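Local coordinates for sugar fermentation stimulation protein homolog (Pyrococcus furiosus, PDB 4DA2) that probably binds DNA, pairing an OB-fold domain with a calcium-binding, nuclease-like PD-(D/E)xK domain, at residues Y145-K158 with Y187-A201. The protein carries 1 engineered substitution. Residues are numbered along the deposited sequence; the frame is centred on the assembly and turned at random.
Sequences YPDCPSVRGQRHIK and YKKGDPKIAELLKEA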
ATOM      1  N   TYR A 145      -8.902  -4.381  -1.812  1.00 18.00           N
ATOM      2  CA  TYR A 145      -8.184  -5.036  -0.727  1.00 16.17           C
ATOM      3  C   TYR A 145      -9.138  -5.937   0.028  1.00 20.35           C
ATOM      4  O   TYR A 145     -10.304  -5.568   0.223  1.00 20.61           O
ATOM      5  CB  TYR A 145      -7.561  -3.981   0.198  1.00 13.15           C
ATOM      6  CG  TYR A 145      -7.127  -4.503   1.547  1.00 14.35           C
ATOM      7  CD1 TYR A 145      -5.786  -4.886   1.783  1.00 11.87           C
ATOM      8  CD2 TYR A 145      -8.049  -4.647   2.581  1.00 11.50           C
ATOM      9  CE1 TYR A 145      -5.386  -5.353   3.043  1.00 16.40           C
ATOM     10  CE2 TYR A 145      -7.663  -5.126   3.855  1.00 13.18           C
ATOM     11  CZ  TYR A 145      -6.336  -5.460   4.070  1.00 20.13           C
ATOM     12  OH  TYR A 145      -5.980  -5.930   5.306  1.00 21.36           O
ATOM     13  N   PRO A 146      -8.655  -7.110   0.490  1.00 14.84           N
ATOM     14  CA  PRO A 146      -7.308  -7.652   0.247  1.00 20.70           C
ATOM     15  C   PRO A 146      -7.442  -8.668  -0.878  1.00 21.53           C
ATOM     16  O   PRO A 146      -8.550  -8.841  -1.393  1.00 25.48           O
ATOM     17  CB  PRO A 146      -7.000  -8.360   1.560  1.00 15.34           C
ATOM     18  CG  PRO A 146      -8.322  -8.896   1.980  1.00 19.03           C
ATOM     19  CD  PRO A 146      -9.362  -7.882   1.527  1.00 15.97           C
ATOM     20  N   ASP A 147      -6.367  -9.365  -1.251  1.00 23.57           N
ATOM     21  CA  ASP A 147      -6.536 -10.399  -2.285  1.00 23.91           C
ATOM     22  C   ASP A 147      -6.660 -11.826  -1.748  1.00 31.41           C
ATOM     23  O   ASP A 147      -6.825 -12.780  -2.509  1.00 29.19           O
ATOM     24  CB  ASP A 147      -5.498 -10.279  -3.414  1.00 44.88           C
ATOM     25  CG  ASP A 147      -4.103 -10.664  -2.979  1.00 47.51           C
ATOM     26  OD1 ASP A 147      -3.954 -11.244  -1.882  1.00 21.46           O
ATOM     27  OD2 ASP A 147      -3.159 -10.387  -3.753  1.00 32.27           O
ATOM     28  N   CYS A 148      -6.593 -11.943  -0.430  1.00 23.77           N
ATOM     29  CA  CYS A 148      -6.754 -13.201   0.270  1.00 22.43           C
ATOM     30  C   CYS A 148      -6.923 -12.830   1.740  1.00 33.21           C
ATOM     31  O   CYS A 148      -6.675 -11.684   2.110  1.00 26.84           O
ATOM     32  CB  CYS A 148      -5.525 -14.096   0.069  1.00 28.25           C
ATOM     33  SG  CYS A 148      -4.022 -13.490   0.839  1.00 33.24           S
ATOM     34  N   PRO A 149      -7.350 -13.787   2.581  1.00 27.08           N
ATOM     35  CA  PRO A 149      -7.591 -13.488   3.993  1.00 24.80           C
ATOM     36  C   PRO A 149      -6.364 -12.933   4.692  1.00 33.75           C
ATOM     37  O   PRO A 149      -5.249 -13.383   4.436  1.00 24.94           O
ATOM     38  CB  PRO A 149      -7.981 -14.848   4.563  1.00 46.47           C
ATOM     39  CG  PRO A 149      -8.611 -15.536   3.402  1.00 28.28           C
ATOM     40  CD  PRO A 149      -7.767 -15.159   2.247  1.00 30.82           C
ATOM     41  N   SER A 150      -6.582 -11.931   5.537  1.00 25.76           N
ATOM     42  CA  SER A 150      -5.519 -11.287   6.285  1.00 26.74           C
ATOM     43  C   SER A 150      -5.966 -11.208   7.731  1.00 23.82           C
ATOM     44  O   SER A 150      -6.857 -10.422   8.082  1.00 28.52           O
ATOM     45  CB  SER A 150      -5.213  -9.895   5.735  1.00 24.44           C
ATOM     46  OG  SER A 150      -4.159  -9.262   6.472  1.00 25.40           O
ATOM     47  N   VAL A 151      -5.368 -12.049   8.571  1.00 22.33           N
ATOM     48  CA  VAL A 151      -5.649 -12.002  10.001  1.00 25.74           C
ATOM     49  C   VAL A 151      -5.038 -10.760  10.612  1.00 19.69           C
ATOM     50  O   VAL A 151      -5.646 -10.149  11.498  1.00 21.85           O
ATOM     51  CB  VAL A 151      -5.129 -13.258  10.764  1.00 26.50           C
ATOM     52  CG1 VAL A 151      -5.675 -13.275  12.183  1.00 29.97           C
ATOM     53  CG2 VAL A 151      -5.558 -14.531  10.020  1.00 28.82           C
ATOM     54  N   ARG A 152      -3.826 -10.436  10.149  1.00 16.64           N
ATOM     55  CA  ARG A 152      -3.114  -9.216  10.481  1.00 21.34           C
ATOM     56  C   ARG A 152      -4.054  -8.024  10.246  1.00 22.64           C
ATOM     57  O   ARG A 152      -4.241  -7.213  11.141  1.00 18.08           O
ATOM     58  CB  ARG A 152      -1.864  -9.121   9.600  1.00 28.44           C
ATOM     59  CG  ARG A 152      -0.861  -8.044   9.928  1.00 31.09           C
ATOM     60  CD  ARG A 152       0.101  -7.914   8.732  1.00 34.15           C
ATOM     61  NE  ARG A 152       1.350  -7.214   9.022  1.00114.75           N
ATOM     62  CZ  ARG A 152       2.567  -7.718   8.816  1.00 89.73           C
ATOM     63  NH1 ARG A 152       2.729  -8.940   8.316  1.00 48.80           N
ATOM     64  NH2 ARG A 152       3.633  -6.991   9.107  1.00 61.09           N
ATOM     65  N   GLY A 153      -4.651  -7.946   9.053  1.00 21.95           N
ATOM     66  CA  GLY A 153      -5.584  -6.866   8.712  1.00 22.02           C
ATOM     67  C   GLY A 153      -6.880  -6.860   9.496  1.00 21.52           C
ATOM     68  O   GLY A 153      -7.394  -5.791   9.840  1.00 15.76           O
ATOM     69  N   GLN A 154      -7.426  -8.045   9.789  1.00 21.28           N
ATOM     70  CA  GLN A 154      -8.599  -8.140  10.650  1.00 23.94           C
ATOM     71  C   GLN A 154      -8.305  -7.537  12.022  1.00 20.91           C
ATOM     72  O   GLN A 154      -9.118  -6.786  12.535  1.00 17.27           O
ATOM     73  CB  GLN A 154      -9.081  -9.589  10.799  1.00 20.71           C
ATOM     74  CG  GLN A 154      -9.634 -10.209   9.522  1.00 24.11           C
ATOM     75  CD  GLN A 154      -9.892 -11.710   9.672  1.00 30.30           C
ATOM     76  OE1 GLN A 154      -9.906 -12.236  10.775  1.00 29.03           O
ATOM     77  NE2 GLN A 154     -10.086 -12.392   8.563  1.00 21.97           N
ATOM     78  N   ARG A 155      -7.127  -7.849  12.577  1.00 19.94           N
ATOM     79  CA  ARG A 155      -6.666  -7.285  13.848  1.00 15.87           C
ATOM     80  C   ARG A 155      -6.544  -5.777  13.797  1.00 19.85           C
ATOM     81  O   ARG A 155      -6.975  -5.106  14.705  1.00 15.07           O
ATOM     82  CB  ARG A 155      -5.315  -7.887  14.260  1.00 17.83           C
ATOM     83  CG  ARG A 155      -5.440  -9.219  14.967  1.00 17.72           C
ATOM     84  CD  ARG A 155      -4.043  -9.696  15.447  1.00 29.18           C
ATOM     85  NE  ARG A 155      -3.927 -11.148  15.366  1.00 79.45           N
ATOM     86  CZ  ARG A 155      -3.005 -11.807  14.669  1.00 21.17           C
ATOM     87  NH1 ARG A 155      -2.060 -11.159  13.974  1.00 27.76           N
ATOM     88  NH2 ARG A 155      -3.021 -13.129  14.670  1.00 41.16           N
ATOM     89  N   HIS A 156      -5.931  -5.264  12.737  1.00 17.25           N
ATOM     90  CA  HIS A 156      -5.757  -3.822  12.610  1.00 13.40           C
ATOM     91  C   HIS A 156      -7.096  -3.106  12.573  1.00  9.94           C
ATOM     92  O   HIS A 156      -7.266  -2.096  13.238  1.00 13.50           O
ATOM     93  CB  HIS A 156      -4.946  -3.469  11.372  1.00 13.41           C
ATOM     94  CG  HIS A 156      -3.515  -3.904  11.422  1.00 16.84           C
ATOM     95  ND1 HIS A 156      -2.744  -4.019  10.286  1.00 15.69           N
ATOM     96  CD2 HIS A 156      -2.712  -4.248  12.463  1.00 23.91           C
ATOM     97  CE1 HIS A 156      -1.520  -4.396  10.623  1.00 18.58           C
ATOM     98  NE2 HIS A 156      -1.482  -4.561  11.937  1.00 25.58           N
ATOM     99  N   ILE A 157      -8.048  -3.620  11.798  1.00 13.60           N
ATOM    100  CA  ILE A 157      -9.358  -2.954  11.680  1.00 12.79           C
ATOM    101  C   ILE A 157     -10.095  -2.984  13.029  1.00 12.39           C
ATOM    102  O   ILE A 157     -10.747  -1.996  13.427  1.00 13.29           O
ATOM    103  CB  ILE A 157     -10.216  -3.514  10.510  1.00 11.16           C
ATOM    104  CG1 ILE A 157      -9.489  -3.272   9.176  1.00 13.13           C
ATOM    105  CG2 ILE A 157     -11.640  -2.821  10.495  1.00 10.17           C
ATOM    106  CD1 ILE A 157      -9.885  -4.261   8.031  1.00 15.22           C
ATOM    107  N   LYS A 158      -9.955  -4.104  13.757  1.00 13.01           N
ATOM    108  CA  LYS A 158     -10.534  -4.208  15.099  1.00 15.57           C
ATOM    109  C   LYS A 158      -9.974  -3.170  16.059  1.00 20.03           C
ATOM    110  O   LYS A 158     -10.727  -2.562  16.819  1.00 16.61           O
ATOM    111  CB  LYS A 158     -10.440  -5.647  15.641  1.00 19.06           C
ATOM    112  CG  LYS A 158     -11.410  -6.608  14.933  1.00 21.50           C
ATOM    113  CD  LYS A 158     -11.259  -8.053  15.437  1.00 26.27           C
ATOM    114  CE  LYS A 158     -12.354  -8.952  14.882  1.00 37.34           C
ATOM    115  NZ  LYS A 158     -12.235 -10.342  15.401  1.00 51.98           N
ATOM    116  N   TYR A 187     -12.495  -6.336  -1.515  1.00 17.62           N
ATOM    117  CA  TYR A 187     -12.679  -7.559  -2.277  1.00 16.23           C
ATOM    118  C   TYR A 187     -13.265  -8.554  -1.289  1.00 15.02           C
ATOM    119  O   TYR A 187     -12.559  -9.223  -0.538  1.00 18.25           O
ATOM    120  CB  TYR A 187     -11.365  -8.025  -2.894  1.00 17.82           C
ATOM    121  CG  TYR A 187     -11.473  -9.310  -3.706  1.00 14.48           C
ATOM    122  CD1 TYR A 187     -12.482  -9.469  -4.649  1.00 25.77           C
ATOM    123  CD2 TYR A 187     -10.536 -10.341  -3.540  1.00 17.90           C
ATOM    124  CE1 TYR A 187     -12.581 -10.632  -5.404  1.00 30.43           C
ATOM    125  CE2 TYR A 187     -10.621 -11.518  -4.317  1.00 15.92           C
ATOM    126  CZ  TYR A 187     -11.659 -11.641  -5.218  1.00 23.18           C
ATOM    127  OH  TYR A 187     -11.761 -12.780  -5.977  1.00 49.21           O
ATOM    128  N   LYS A 188     -14.600  -8.610  -1.300  1.00 19.07           N
ATOM    129  CA  LYS A 188     -15.388  -9.391  -0.334  1.00 15.54           C
ATOM    130  C   LYS A 188     -14.960 -10.850  -0.345  1.00 30.40           C
ATOM    131  O   LYS A 188     -14.704 -11.408   0.712  1.00 18.48           O
ATOM    132  CB  LYS A 188     -16.886  -9.260  -0.656  1.00 13.04           C
ATOM    133  CG  LYS A 188     -17.809  -9.835   0.427  1.00 33.48           C
ATOM    134  CD  LYS A 188     -19.263  -9.416   0.240  1.00 45.47           C
ATOM    135  CE  LYS A 188     -20.145 -10.029   1.328  1.00 53.55           C
ATOM    136  NZ  LYS A 188     -21.599  -9.931   0.995  1.00 36.00           N
ATOM    137  N   LYS A 189     -14.868 -11.447  -1.537  1.00 24.98           N
ATOM    138  CA  LYS A 189     -14.431 -12.850  -1.685  1.00 29.04           C
ATOM    139  C   LYS A 189     -13.065 -13.104  -1.046  1.00 29.14           C
ATOM    140  O   LYS A 189     -12.873 -14.122  -0.372  1.00 30.01           O
ATOM    141  CB  LYS A 189     -14.420 -13.277  -3.164  1.00 29.67           C
ATOM    142  CG  LYS A 189     -14.187 -14.768  -3.398  1.00 54.68           C
ATOM    143  CD  LYS A 189     -13.948 -15.082  -4.875  1.00 42.76           C
ATOM    144  CE  LYS A 189     -13.429 -16.498  -5.083  1.00 60.18           C
ATOM    145  NZ  LYS A 189     -14.427 -17.536  -4.703  1.00 64.12           N
ATOM    146  N   GLY A 190     -12.127 -12.173  -1.234  1.00 24.26           N
ATOM    147  CA  GLY A 190     -10.783 -12.277  -0.637  1.00 17.79           C
ATOM    148  C   GLY A 190     -10.784 -12.417   0.865  1.00 27.79           C
ATOM    149  O   GLY A 190     -10.000 -13.183   1.433  1.00 24.30           O
ATOM    150  N   ASP A 191     -11.644 -11.648   1.525  1.00 26.38           N
ATOM    151  CA  ASP A 191     -11.793 -11.754   2.963  1.00 22.17           C
ATOM    152  C   ASP A 191     -13.136 -11.172   3.442  1.00 29.74           C
ATOM    153  O   ASP A 191     -13.221  -9.981   3.737  1.00 20.78           O
ATOM    154  CB  ASP A 191     -10.622 -11.083   3.685  1.00 16.35           C
ATOM    155  CG  ASP A 191     -10.594 -11.448   5.169  1.00 29.20           C
ATOM    156  OD1 ASP A 191     -11.684 -11.725   5.710  1.00 22.53           O
ATOM    157  OD2 ASP A 191      -9.505 -11.472   5.786  1.00 24.74           O
ATOM    158  N   PRO A 192     -14.180 -12.017   3.533  1.00 22.15           N
ATOM    159  CA  PRO A 192     -15.531 -11.559   3.892  1.00 23.74           C
ATOM    160  C   PRO A 192     -15.585 -10.934   5.290  1.00 22.78           C
ATOM    161  O   PRO A 192     -16.376 -10.032   5.506  1.00 20.70           O
ATOM    162  CB  PRO A 192     -16.358 -12.846   3.851  1.00 27.72           C
ATOM    163  CG  PRO A 192     -15.629 -13.705   2.869  1.00 19.65           C
ATOM    164  CD  PRO A 192     -14.177 -13.442   3.143  1.00 25.44           C
ATOM    165  N   LYS A 193     -14.750 -11.398   6.220  1.00 17.85           N
ATOM    166  CA  LYS A 193     -14.686 -10.817   7.579  1.00 21.99           C
ATOM    167  C   LYS A 193     -14.202  -9.347   7.521  1.00 20.55           C
ATOM    168  O   LYS A 193     -14.745  -8.458   8.223  1.00 16.14           O
ATOM    169  CB  LYS A 193     -13.774 -11.646   8.492  1.00 22.82           C
ATOM    170  CG  LYS A 193     -14.201 -13.123   8.648  1.00 30.31           C
ATOM    171  CD  LYS A 193     -13.263 -13.897   9.574  1.00 46.39           C
ATOM    172  CE  LYS A 193     -13.694 -15.365   9.698  1.00 30.30           C
ATOM    173  NZ  LYS A 193     -12.713 -16.139  10.501  1.00 52.50           N
ATOM    174  N   ILE A 194     -13.204  -9.111   6.669  1.00 21.51           N
ATOM    175  CA  ILE A 194     -12.666  -7.762   6.482  1.00 17.75           C
ATOM    176  C   ILE A 194     -13.706  -6.843   5.856  1.00 14.01           C
ATOM    177  O   ILE A 194     -13.866  -5.698   6.291  1.00 20.75           O
ATOM    178  CB  ILE A 194     -11.348  -7.739   5.671  1.00 16.92           C
ATOM    179  CG1 ILE A 194     -10.167  -8.125   6.564  1.00 19.80           C
ATOM    180  CG2 ILE A 194     -11.081  -6.301   5.119  1.00 16.94           C
ATOM    181  CD1 ILE A 194      -8.862  -8.171   5.816  1.00 16.99           C
ATOM    182  N   ALA A 195     -14.412  -7.322   4.842  1.00 15.18           N
ATOM    183  CA  ALA A 195     -15.482  -6.495   4.250  1.00 19.26           C
ATOM    184  C   ALA A 195     -16.541  -6.113   5.316  1.00 21.95           C
ATOM    185  O   ALA A 195     -16.957  -4.948   5.400  1.00 19.49           O
ATOM    186  CB  ALA A 195     -16.107  -7.179   3.051  1.00 18.77           C
ATOM    187  N   GLU A 196     -16.933  -7.082   6.150  1.00 16.63           N
ATOM    188  CA  GLU A 196     -17.880  -6.822   7.254  1.00 16.45           C
ATOM    189  C   GLU A 196     -17.305  -5.834   8.277  1.00 23.00           C
ATOM    190  O   GLU A 196     -17.998  -4.906   8.702  1.00 17.67           O
ATOM    191  CB  GLU A 196     -18.319  -8.138   7.922  1.00 22.05           C
ATOM    192  CG  GLU A 196     -19.250  -7.979   9.133  1.00 41.23           C
ATOM    193  CD  GLU A 196     -20.651  -7.484   8.795  1.00 39.18           C
ATOM    194  OE1 GLU A 196     -20.944  -7.154   7.621  1.00 27.92           O
ATOM    195  OE2 GLU A 196     -21.477  -7.424   9.730  1.00 43.26           O
ATOM    196  N   LEU A 197     -16.048  -6.049   8.671  1.00 19.26           N
ATOM    197  CA  LEU A 197     -15.343  -5.177   9.607  1.00 20.38           C
ATOM    198  C   LEU A 197     -15.199  -3.732   9.083  1.00 15.71           C
ATOM    199  O   LEU A 197     -15.255  -2.808   9.856  1.00 13.60           O
ATOM    200  CB  LEU A 197     -13.955  -5.758   9.960  1.00 20.21           C
ATOM    201  CG  LEU A 197     -13.889  -6.936  10.963  1.00 13.89           C
ATOM    202  CD1 LEU A 197     -12.443  -7.482  11.003  1.00 18.90           C
ATOM    203  CD2 LEU A 197     -14.370  -6.496  12.348  1.00 19.29           C
ATOM    204  N   LEU A 198     -14.969  -3.555   7.783  1.00 16.24           N
ATOM    205  CA  LEU A 198     -14.852  -2.184   7.217  1.00 16.01           C
ATOM    206  C   LEU A 198     -16.171  -1.384   7.317  1.00 11.82           C
ATOM    207  O   LEU A 198     -16.171  -0.155   7.541  1.00 14.51           O
ATOM    208  CB  LEU A 198     -14.291  -2.212   5.774  1.00 16.93           C
ATOM    209  CG  LEU A 198     -12.795  -2.594   5.681  1.00 14.17           C
ATOM    210  CD1 LEU A 198     -12.426  -2.913   4.233  1.00 12.84           C
ATOM    211  CD2 LEU A 198     -11.887  -1.505   6.269  1.00 20.29           C
ATOM    212  N   LYS A 199     -17.289  -2.089   7.142  1.00 18.25           N
ATOM    213  CA  LYS A 199     -18.626  -1.506   7.345  1.00 17.81           C
ATOM    214  C   LYS A 199     -18.794  -1.067   8.783  1.00 27.09           C
ATOM    215  O   LYS A 199     -19.278   0.030   9.039  1.00 17.49           O
ATOM    216  CB  LYS A 199     -19.740  -2.513   6.980  1.00 16.58           C
ATOM    217  CG  LYS A 199     -19.855  -2.790   5.475  1.00 32.35           C
ATOM    218  CD  LYS A 199     -21.091  -3.636   5.129  1.00 39.59           C
ATOM    219  CE  LYS A 199     -21.090  -4.017   3.652  1.00 23.33           C
ATOM    220  NZ  LYS A 199     -20.190  -5.186   3.389  1.00 37.58           N
ATOM    221  N   GLU A 200     -18.377  -1.930   9.715  1.00 18.59           N
ATOM    222  CA  GLU A 200     -18.430  -1.648  11.140  1.00 21.03           C
ATOM    223  C   GLU A 200     -17.545  -0.454  11.490  1.00 19.56           C
ATOM    224  O   GLU A 200     -17.956   0.413  12.289  1.00 19.18           O
ATOM    225  CB  GLU A 200     -18.012  -2.882  11.961  1.00 18.85           C
ATOM    226  CG  GLU A 200     -18.124  -2.684  13.471  1.00 39.38           C
ATOM    227  CD  GLU A 200     -17.818  -3.945  14.283  1.00 33.59           C
ATOM    228  OE1 GLU A 200     -17.582  -5.006  13.680  1.00 29.12           O
ATOM    229  OE2 GLU A 200     -17.807  -3.858  15.534  1.00 37.68           O
ATOM    230  N   ALA A 201     -16.360  -0.396  10.881  1.00 14.71           N
ATOM    231  CA  ALA A 201     -15.448   0.752  11.038  1.00 18.10           C
ATOM    232  C   ALA A 201     -16.089   2.083  10.650  1.00 14.16           C
ATOM    233  O   ALA A 201     -16.009   3.053  11.410  1.00 17.50           O
ATOM    234  CB  ALA A 201     -14.163   0.542  10.207  1.00 14.20           C
TER
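The carboxylate of D191 ties the start of one helix to the start of the next. Its OD2 takes two donors from 145-158: S150 N at 3.0 Å on the anti side, slightly out of the carboxylate plane, and Q154 NE2, also at 3.0 Å, on the syn lone pair. The Q154 amide plane stands 72° from that of the carboxylate, yet OD2 lies close to the amide plane. The other oxygen, OD1, accepts from I194 N above the carboxylate plane, the N-cap bond of its own helix; S150 OG likewise caps the other helix through G153 N. With D191 cut back to an alanine, the N-H groups of S150 and I194 would probably lose these acceptors and the Q154 amide would be freer to turn.

Beside these bonds, the side chains of I194 and Y145 cross at about a right angle, I194 CD1 3.8 Å from Y145 CE2, and the same CD1 meets P146 CG at 3.9 Å. Farther along, I157 enters as a knob among I194, L197, L198 and A201. With CG1 anti to the carbonyl carbon (chi1 -62°), its CD1 reaches I194 CG2 at 3.8 Å, while CG2 lies 3.8 Å from L197 CB.

Behind the helix starts, Y187 N donates to Y145 O (2.9 Å), linking the chains where they run on from the parallel strands 142-145 and 183-186. Helices 151-165 and 192-204 follow these neighbouring strands of the PD-(D/E)xK domain side by side, the axes of 151-158 and 192-201 13° from parallel, 9.8 Å apart at closest approach; P186 touches L198, and K133 of strand 127-139 meets H156.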